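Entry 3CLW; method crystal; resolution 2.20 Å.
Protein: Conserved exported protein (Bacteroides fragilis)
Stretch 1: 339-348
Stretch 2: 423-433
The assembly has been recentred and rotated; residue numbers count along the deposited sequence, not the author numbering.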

ATOM      1  N   ALA A 339      -8.731  -8.832  -3.038  1.00 37.30           N
ATOM      2  CA  ALA A 339      -7.872 -10.007  -2.897  1.00 37.52           C
ATOM      3  C   ALA A 339      -7.302 -10.465  -4.260  1.00 37.92           C
ATOM      4  O   ALA A 339      -6.221 -10.992  -4.328  1.00 38.04           O
ATOM      5  N   ARG A 340      -8.059 -10.265  -5.329  1.00 38.78           N
ATOM      6  CA  ARG A 340      -7.616 -10.599  -6.690  1.00 39.23           C
ATOM      7  C   ARG A 340      -6.503  -9.652  -7.171  1.00 38.43           C
ATOM      8  O   ARG A 340      -5.513 -10.098  -7.765  1.00 38.18           O
ATOM      9  N   ILE A 341      -6.654  -8.357  -6.889  1.00 37.71           N
ATOM     10  CA  ILE A 341      -5.561  -7.437  -7.126  1.00 37.46           C
ATOM     11  C   ILE A 341      -4.313  -7.908  -6.391  1.00 37.92           C
ATOM     12  O   ILE A 341      -3.226  -7.963  -6.993  1.00 37.94           O
ATOM     13  N   ILE A 342      -4.469  -8.270  -5.115  1.00 36.77           N
ATOM     14  CA  ILE A 342      -3.318  -8.679  -4.326  1.00 36.53           C
ATOM     15  C   ILE A 342      -2.611  -9.886  -4.952  1.00 37.41           C
ATOM     16  O   ILE A 342      -1.379  -9.857  -5.162  1.00 36.60           O
ATOM     17  N   HIS A 343      -3.389 -10.932  -5.245  1.00 36.97           N
ATOM     18  CA  HIS A 343      -2.830 -12.150  -5.796  1.00 38.00           C
ATOM     19  C   HIS A 343      -2.025 -11.910  -7.085  1.00 38.59           C
ATOM     20  O   HIS A 343      -0.929 -12.425  -7.244  1.00 39.59           O
ATOM     21  N   ASN A 344      -2.591 -11.129  -7.998  1.00 39.49           N
ATOM     22  CA  ASN A 344      -1.958 -10.834  -9.273  1.00 40.01           C
ATOM     23  C   ASN A 344      -0.732  -9.926  -9.130  1.00 39.82           C
ATOM     24  O   ASN A 344       0.274 -10.115  -9.832  1.00 39.73           O
ATOM     25  N   ASP A 345      -0.795  -8.966  -8.206  1.00 39.02           N
ATOM     26  CA  ASP A 345       0.401  -8.198  -7.882  1.00 39.19           C
ATOM     27  C   ASP A 345       1.553  -9.065  -7.400  1.00 38.72           C
ATOM     28  O   ASP A 345       2.699  -8.899  -7.849  1.00 38.67           O
ATOM     29  N   LEU A 346       1.253  -9.975  -6.479  1.00 38.23           N
ATOM     30  CA  LEU A 346       2.253 -10.882  -5.908  1.00 38.29           C
ATOM     31  C   LEU A 346       2.765 -11.931  -6.899  1.00 38.45           C
ATOM     32  O   LEU A 346       3.924 -12.269  -6.889  1.00 38.13           O
ATOM     33  N   THR A 347       1.878 -12.450  -7.741  1.00 39.68           N
ATOM     34  CA  THR A 347       2.228 -13.580  -8.594  1.00 40.30           C
ATOM     35  C   THR A 347       2.560 -13.199 -10.035  1.00 39.76           C
ATOM     36  O   THR A 347       3.285 -13.912 -10.677  1.00 40.65           O
ATOM     37  N   LEU A 348       2.003 -12.109 -10.544  1.00 39.52           N
ATOM     38  CA  LEU A 348       2.278 -11.682 -11.901  1.00 39.61           C
ATOM     39  C   LEU A 348       3.314 -10.555 -11.940  1.00 39.60           C
ATOM     40  O   LEU A 348       4.276 -10.639 -12.684  1.00 39.43           O
ATOM     41  N   ALA A 423      -7.614 -18.105 -14.426  1.00 48.80           N
ATOM     42  CA  ALA A 423      -7.489 -18.087 -12.971  1.00 47.82           C
ATOM     43  C   ALA A 423      -8.197 -16.882 -12.343  1.00 47.38           C
ATOM     44  O   ALA A 423      -8.848 -17.024 -11.311  1.00 46.67           O
ATOM     45  N   ALA A 424      -8.101 -15.719 -12.990  1.00 47.36           N
ATOM     46  CA  ALA A 424      -8.694 -14.474 -12.482  1.00 47.91           C
ATOM     47  C   ALA A 424     -10.216 -14.525 -12.229  1.00 48.60           C
ATOM     48  O   ALA A 424     -10.748 -13.733 -11.437  1.00 48.67           O
ATOM     49  N   THR A 425     -10.924 -15.436 -12.894  1.00 48.93           N
ATOM     50  CA  THR A 425     -12.378 -15.527 -12.696  1.00 49.52           C
ATOM     51  C   THR A 425     -12.770 -16.840 -12.052  1.00 49.43           C
ATOM     52  O   THR A 425     -13.956 -17.098 -11.853  1.00 50.23           O
ATOM     53  N   SER A 426     -11.785 -17.677 -11.743  1.00 49.09           N
ATOM     54  CA  SER A 426     -12.058 -18.950 -11.078  1.00 48.59           C
ATOM     55  C   SER A 426     -11.270 -19.121  -9.775  1.00 48.29           C
ATOM     56  O   SER A 426     -11.782 -18.792  -8.704  1.00 49.12           O
ATOM     57  N   LEU A 427     -10.033 -19.613  -9.859  1.00 46.77           N
ATOM     58  CA  LEU A 427      -9.280 -19.987  -8.675  1.00 45.94           C
ATOM     59  C   LEU A 427      -7.812 -19.512  -8.722  1.00 45.09           C
ATOM     60  O   LEU A 427      -7.047 -19.890  -9.633  1.00 44.94           O
ATOM     61  N   MET A 428      -7.441 -18.690  -7.733  1.00 43.36           N
ATOM     62  CA  MET A 428      -6.104 -18.088  -7.636  1.00 40.61           C
ATOM     63  C   MET A 428      -5.441 -18.585  -6.366  1.00 41.87           C
ATOM     64  O   MET A 428      -6.048 -18.597  -5.296  1.00 42.20           O
ATOM     65  N   ILE A 429      -4.193 -19.014  -6.476  1.00 41.62           N
ATOM     66  CA  ILE A 429      -3.518 -19.572  -5.346  1.00 42.01           C
ATOM     67  C   ILE A 429      -2.021 -19.359  -5.489  1.00 41.20           C
ATOM     68  O   ILE A 429      -1.481 -19.430  -6.591  1.00 40.72           O
ATOM     69  N   SER A 430      -1.378 -19.056  -4.354  1.00 40.34           N
ATOM     70  CA  SER A 430       0.043 -18.691  -4.289  1.00 39.27           C
ATOM     71  C   SER A 430       0.578 -19.171  -2.957  1.00 38.40           C
ATOM     72  O   SER A 430      -0.196 -19.363  -2.025  1.00 37.83           O
ATOM     73  N   SER A 431       1.892 -19.379  -2.869  1.00 37.95           N
ATOM     74  CA  SER A 431       2.522 -19.861  -1.639  1.00 38.22           C
ATOM     75  C   SER A 431       3.780 -19.097  -1.271  1.00 38.08           C
ATOM     76  O   SER A 431       4.409 -18.494  -2.136  1.00 39.39           O
ATOM     77  N   TYR A 432       4.147 -19.128   0.010  1.00 37.39           N
ATOM     78  CA  TYR A 432       5.225 -18.281   0.546  1.00 37.75           C
ATOM     79  C   TYR A 432       5.797 -19.055   1.668  1.00 37.54           C
ATOM     80  O   TYR A 432       5.078 -19.803   2.281  1.00 37.81           O
ATOM     81  N   THR A 433       7.078 -18.870   1.956  1.00 38.46           N
ATOM     82  CA  THR A 433       7.701 -19.584   3.076  1.00 39.60           C
ATOM     83  C   THR A 433       8.853 -18.829   3.741  1.00 40.95           C
ATOM     84  O   THR A 433       9.536 -18.034   3.110  1.00 41.31           O
TER

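The helix of stretch 1 crosses strand 427-433 at 50° between N-to-C directions, with axes 9.0 Å apart at closest approach, and the two stretches bury 427 Å², both sides summed. Arg340 opens the contact. Its CA-to-CB bond points sideways, but chi angles t, t, p carry the guanidinium to the turn before the strand, where Arg340 NH1 donates to Ala424 O at 3.1 Å with an N-H...O angle of 159°. The acceptor lies near the guanidinium plane, as expected for an in-plane N-H. Lower on the same side chain, Arg340 CG meets Met428 SD at 3.7 Å. Ile341 points away, and Ile342 makes no contact.

His343 points toward the strand, with chi1 t and chi2 87°. Met428, rotamer m, t, m, also points in and sets its CB over one ring face, 3.4 Å from the centroid of the His343 ring and 8° off the normal, a CH-pi contact. Met428 SD lies obliquely, 4.4 Å from the centroid of the His343 ring and 45° off its normal. The polar link is indirect: His343 ND1 and Ser430 OG are 3.8 Å apart, and a water joins them, its O 2.7 Å from ND1 and 2.5 Å from OG.

Asn344 (chi1 m) starts sideways; its ND2 donates to Arg340 O at 2.8 Å and also lies 3.6 Å from Met428 SD. Asp345 does not reach the strand.

Leu346 (m, t) points its CA-to-CB bond toward the strand and meets Tyr432 (chi1 m), with Leu346 CD1 3.0 Å from Tyr432 OH and 3.9 Å from Tyr432 CZ, a tight approach oblique to the ring. The same Tyr432 OH hydrogen-bonds Ser430 OG at 2.9 Å, connecting this site to the water.

Thr347, chi1 p, divides its branches: OG1 donates back to His343 O at 2.6 Å, whereas CG2 packs 3.5 Å from Ser430 CB. Leu348 lies beyond the contact.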

ATOM      1  CB  ALA A 339      -8.595 -11.130  -2.214  1.00 36.94           C
ATOM      2  CB  ARG A 340      -8.808 -10.546  -7.663  1.00 39.67           C
ATOM      3  CG  ARG A 340      -8.385 -10.737  -9.134  1.00 40.58           C
ATOM      4  CD  ARG A 340      -9.567 -11.027 -10.037  1.00 38.79           C
ATOM      5  NE  ARG A 340     -10.384  -9.838 -10.220  1.00 38.67           N
ATOM      6  CZ  ARG A 340     -11.384  -9.779 -11.087  1.00 42.46           C
ATOM      7  NH1 ARG A 340     -11.686 -10.850 -11.832  1.00 44.68           N
ATOM      8  NH2 ARG A 340     -12.077  -8.659 -11.222  1.00 43.48           N
ATOM      9  CB  ILE A 341      -5.867  -5.993  -6.711  1.00 37.79           C
ATOM     10  CG1 ILE A 341      -7.074  -5.457  -7.464  1.00 37.05           C
ATOM     11  CG2 ILE A 341      -4.653  -5.101  -7.016  1.00 35.60           C
ATOM     12  CD1 ILE A 341      -7.719  -4.253  -6.812  1.00 40.81           C
ATOM     13  CB  ILE A 342      -3.656  -8.940  -2.830  1.00 36.48           C
ATOM     14  CG1 ILE A 342      -4.048  -7.626  -2.143  1.00 37.00           C
ATOM     15  CG2 ILE A 342      -2.437  -9.589  -2.088  1.00 35.14           C
ATOM     16  CD1 ILE A 342      -4.639  -7.766  -0.718  1.00 35.04           C
ATOM     17  CB  HIS A 343      -3.928 -13.151  -6.072  1.00 37.73           C
ATOM     18  CG  HIS A 343      -3.464 -14.330  -6.864  1.00 38.12           C
ATOM     19  ND1 HIS A 343      -2.918 -15.449  -6.276  1.00 39.06           N
ATOM     20  CD2 HIS A 343      -3.441 -14.554  -8.196  1.00 37.58           C
ATOM     21  CE1 HIS A 343      -2.588 -16.315  -7.216  1.00 38.62           C
ATOM     22  NE2 HIS A 343      -2.889 -15.789  -8.387  1.00 38.46           N
ATOM     23  CB  ASN A 344      -2.995 -10.280 -10.257  1.00 40.09           C
ATOM     24  CG  ASN A 344      -3.933 -11.361 -10.751  1.00 42.57           C
ATOM     25  OD1 ASN A 344      -3.587 -12.113 -11.658  1.00 44.95           O
ATOM     26  ND2 ASN A 344      -5.113 -11.468 -10.141  1.00 42.57           N
ATOM     27  CB  ASP A 345       0.101  -7.084  -6.885  1.00 39.12           C
ATOM     28  CG  ASP A 345      -0.512  -5.869  -7.561  1.00 40.97           C
ATOM     29  OD1 ASP A 345      -0.437  -5.772  -8.803  1.00 42.80           O
ATOM     30  OD2 ASP A 345      -1.079  -5.014  -6.868  1.00 40.33           O
ATOM     31  CB  LEU A 346       1.676 -11.592  -4.678  1.00 37.93           C
ATOM     32  CG  LEU A 346       1.373 -10.757  -3.435  1.00 37.68           C
ATOM     33  CD1 LEU A 346       0.665 -11.602  -2.379  1.00 36.94           C
ATOM     34  CD2 LEU A 346       2.647 -10.094  -2.876  1.00 35.67           C
ATOM     35  CB  THR A 347       1.118 -14.659  -8.606  1.00 40.56           C
ATOM     36  OG1 THR A 347      -0.077 -14.077  -9.132  1.00 43.50           O
ATOM     37  CG2 THR A 347       0.850 -15.195  -7.212  1.00 38.89           C
ATOM     38  CB  LEU A 348       0.999 -11.284 -12.643  1.00 39.48           C
ATOM     39  CG  LEU A 348      -0.082 -12.353 -12.786  1.00 38.86           C
ATOM     40  CD1 LEU A 348      -1.088 -11.940 -13.838  1.00 38.01           C
ATOM     41  CD2 LEU A 348       0.505 -13.711 -13.106  1.00 39.33           C
ATOM     42  CB  ALA A 423      -6.040 -18.114 -12.574  1.00 48.05           C
ATOM     43  CB  ALA A 424      -8.352 -13.315 -13.397  1.00 48.19           C
ATOM     44  CB  THR A 425     -13.200 -15.328 -14.019  1.00 49.50           C
ATOM     45  OG1 THR A 425     -12.700 -16.206 -15.045  1.00 50.63           O
ATOM     46  CG2 THR A 425     -13.097 -13.900 -14.484  1.00 49.22           C
ATOM     47  CB  SER A 426     -11.865 -20.140 -12.038  1.00 48.94           C
ATOM     48  OG  SER A 426     -10.533 -20.244 -12.523  1.00 48.50           O
ATOM     49  CB  LEU A 427      -9.360 -21.494  -8.471  1.00 46.27           C
ATOM     50  CG  LEU A 427      -8.619 -22.059  -7.261  1.00 48.25           C
ATOM     51  CD1 LEU A 427      -9.417 -21.863  -5.963  1.00 50.28           C
ATOM     52  CD2 LEU A 427      -8.293 -23.521  -7.463  1.00 51.07           C
ATOM     53  CB  MET A 428      -6.189 -16.554  -7.631  1.00 40.77           C
ATOM     54  CG  MET A 428      -6.583 -15.904  -8.973  1.00 39.08           C
ATOM     55  SD  MET A 428      -7.063 -14.168  -8.817  1.00 32.85           S
ATOM     56  CE  MET A 428      -8.790 -14.395  -8.485  1.00 37.60           C
ATOM     57  CB  ILE A 429      -3.956 -21.048  -5.122  1.00 42.39           C
ATOM     58  CG1 ILE A 429      -3.155 -21.716  -4.004  1.00 42.78           C
ATOM     59  CG2 ILE A 429      -3.811 -21.811  -6.380  1.00 44.68           C
ATOM     60  CD1 ILE A 429      -3.771 -23.016  -3.531  1.00 42.79           C
ATOM     61  CB  SER A 430       0.229 -17.158  -4.430  1.00 39.29           C
ATOM     62  OG  SER A 430      -0.524 -16.431  -3.446  1.00 40.60           O
ATOM     63  CB  SER A 431       2.822 -21.363  -1.732  1.00 37.71           C
ATOM     64  OG  SER A 431       1.640 -22.094  -1.974  1.00 37.22           O
ATOM     65  CB  TYR A 432       4.691 -16.917   1.089  1.00 37.09           C
ATOM     66  CG  TYR A 432       3.838 -16.234   0.076  1.00 36.08           C
ATOM     67  CD1 TYR A 432       4.362 -15.249  -0.742  1.00 35.46           C
ATOM     68  CD2 TYR A 432       2.519 -16.613  -0.109  1.00 35.19           C
ATOM     69  CE1 TYR A 432       3.607 -14.680  -1.719  1.00 35.55           C
ATOM     70  CE2 TYR A 432       1.736 -16.034  -1.079  1.00 36.73           C
ATOM     71  CZ  TYR A 432       2.291 -15.073  -1.885  1.00 37.09           C
ATOM     72  OH  TYR A 432       1.529 -14.480  -2.847  1.00 38.17           O
ATOM     73  CB  THR A 433       8.196 -21.012   2.684  1.00 39.44           C
ATOM     74  OG1 THR A 433       8.627 -21.711   3.862  1.00 40.22           O
ATOM     75  CG2 THR A 433       9.352 -20.963   1.703  1.00 38.26           C
TER
HETATM   76  O   HOH W   1      -2.955 -16.085  -3.699  1.00 35.36           O